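Local coordinates for eukaryotic translation initiation factor 5A-2 (Arabidopsis thaliana, PDB 3HKS), which promotes translation elongation and termination, binding between the exit and peptidyl sites of the ribosome to rescue it when stalled, notably on polyproline sequences, at residues 68-72 and 73-77. Residues are numbered along the deposited sequence; the frame is centred on the assembly and turned at random.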
loop_
_atom_site.group_PDB
_atom_site.type_symbol
_atom_site.label_atom_id
_atom_site.label_comp_id
_atom_site.label_asym_id
_atom_site.label_seq_id
_atom_site.Cartn_x
_atom_site.Cartn_y
_atom_site.Cartn_z
ATOM N N VAL A 68 -15.661 -3.822 7.456
ATOM C CA VAL A 68 -15.519 -4.204 6.043
ATOM C C VAL A 68 -14.289 -3.461 5.512
ATOM O O VAL A 68 -14.178 -2.249 5.669
ATOM C CB VAL A 68 -16.792 -3.878 5.191
ATOM C CG1 VAL A 68 -16.634 -4.387 3.760
ATOM C CG2 VAL A 68 -18.047 -4.487 5.826
ATOM N N ALA A 69 -13.367 -4.191 4.895
ATOM C CA ALA A 69 -12.107 -3.598 4.459
ATOM C C ALA A 69 -11.647 -4.150 3.111
ATOM O O ALA A 69 -12.019 -5.259 2.736
ATOM C CB ALA A 69 -11.017 -3.790 5.545
ATOM N N ILE A 70 -10.839 -3.382 2.382
ATOM C CA ILE A 70 -10.402 -3.791 1.033
ATOM C C ILE A 70 -8.888 -4.014 0.976
ATOM O O ILE A 70 -8.108 -3.100 1.269
ATOM C CB ILE A 70 -10.844 -2.752 -0.056
ATOM C CG1 ILE A 70 -12.362 -2.480 0.005
ATOM C CG2 ILE A 70 -10.383 -3.183 -1.472
ATOM C CD1 ILE A 70 -13.252 -3.648 -0.352
ATOM N N ASP A 71 -8.479 -5.229 0.615
ATOM C CA ASP A 71 -7.059 -5.560 0.461
ATOM C C ASP A 71 -6.394 -4.523 -0.456
ATOM O O ASP A 71 -6.843 -4.332 -1.593
ATOM C CB ASP A 71 -6.920 -6.963 -0.119
ATOM C CG ASP A 71 -5.492 -7.448 -0.156
ATOM O OD1 ASP A 71 -4.592 -6.699 -0.604
ATOM O OD2 ASP A 71 -5.266 -8.607 0.248
ATOM N N ILE A 72 -5.353 -3.845 0.040
ATOM C CA ILE A 72 -4.761 -2.702 -0.689
ATOM C C ILE A 72 -3.962 -3.070 -1.953
ATOM O O ILE A 72 -3.673 -2.205 -2.776
ATOM C CB ILE A 72 -3.944 -1.734 0.233
ATOM C CG1 ILE A 72 -2.592 -2.332 0.630
ATOM C CG2 ILE A 72 -4.789 -1.288 1.453
ATOM C CD1 ILE A 72 -1.665 -1.344 1.380
ATOM N N PHE A 73 -3.624 -4.350 -2.097
ATOM C CA PHE A 73 -2.913 -4.843 -3.275
ATOM C C PHE A 73 -3.813 -5.653 -4.214
ATOM O O PHE A 73 -3.675 -5.553 -5.431
ATOM C CB PHE A 73 -1.692 -5.681 -2.875
ATOM C CG PHE A 73 -0.652 -4.911 -2.110
ATOM C CD1 PHE A 73 0.093 -3.913 -2.733
ATOM C CD2 PHE A 73 -0.421 -5.178 -0.765
ATOM C CE1 PHE A 73 1.046 -3.198 -2.031
ATOM C CE2 PHE A 73 0.537 -4.470 -0.055
ATOM C CZ PHE A 73 1.271 -3.480 -0.686
ATOM N N THR A 74 -4.729 -6.446 -3.655
ATOM C CA THR A 74 -5.549 -7.362 -4.456
ATOM C C THR A 74 -6.967 -6.844 -4.689
ATOM O O THR A 74 -7.690 -7.363 -5.553
ATOM C CB THR A 74 -5.611 -8.787 -3.862
ATOM O OG1 THR A 74 -6.472 -8.801 -2.718
ATOM C CG2 THR A 74 -4.220 -9.295 -3.471
ATOM N N ALA A 75 -7.355 -5.818 -3.926
ATOM C CA ALA A 75 -8.699 -5.230 -4.012
ATOM C C ALA A 75 -9.828 -6.170 -3.555
ATOM O O ALA A 75 -11.012 -5.855 -3.718
ATOM C CB ALA A 75 -8.974 -4.686 -5.432
ATOM N N LYS A 76 -9.465 -7.316 -2.984
ATOM C CA LYS A 76 -10.463 -8.217 -2.412
ATOM C C LYS A 76 -11.050 -7.655 -1.110
ATOM O O LYS A 76 -10.335 -7.059 -0.296
ATOM C CB LYS A 76 -9.874 -9.612 -2.194
ATOM C CG LYS A 76 -9.648 -10.370 -3.507
ATOM C CD LYS A 76 -8.839 -11.658 -3.277
ATOM C CE LYS A 76 -8.632 -12.437 -4.580
ATOM N NZ LYS A 76 -7.936 -13.736 -4.312
ATOM N N LYS A 77 -12.356 -7.839 -0.941
ATOM C CA LYS A 77 -13.064 -7.405 0.256
ATOM C C LYS A 77 -12.871 -8.438 1.355
ATOM O O LYS A 77 -13.054 -9.632 1.115
ATOM C CB LYS A 77 -14.552 -7.217 -0.042
ATOM C CG LYS A 77 -15.425 -6.914 1.180
ATOM C CD LYS A 77 -16.764 -6.304 0.774
ATOM C CE LYS A 77 -17.786 -7.374 0.401
ATOM N NZ LYS A 77 -18.964 -6.777 -0.325
HETATM O O HOH W 1 -6.625 -10.676 -0.569
#
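Asp71 OD1 takes two backbone N-H groups from the turn that follows it. Phe73 N reaches Asp71 OD1 at 2.9 Å, nearly along its C-O axis, while Thr74 N meets the same OD1 from well above the carboxylate plane at 3.1 Å. Asp71 CG lies anti to its own backbone N (chi1 -173°), which carries the carboxylate forward to both amides. Asp71 OD2 forms a salt bridge with Arg45 and accepts a hydrogen bond from a water that also binds Thr74 OG1. Arg45 thus ties the turn to strand 45-55 and should help keep the carboxylate ionised.

Asp71 O accepts from Ala75 N at 2.8 Å, completing an Asx motif, and Asp71 N in turn gives a straight bond to Lys76 O (2.8 Å). Residues 72-75 make a four-residue hairpin loop, three right-handed helical residues and then left-handed Ala75, joining strands 64-71 and 77-83 of the SH3-like N-terminal domain. Further down the hairpin, Ile70 and Lys77 form a non-hydrogen-bonded antiparallel pair, Ile70 CD1 resting 3.8 Å from Lys77 CB. Val68 CG1 meets Lys77 CD at 3.6 Å.

At the bend, Ile72 CG1 sits over one face of the Phe73 ring, 4.0 Å from its centroid, in a CH-pi contact. Both side chains also touch Met149 and Ser151 of strand 142-151, in the C-terminal OB-fold domain.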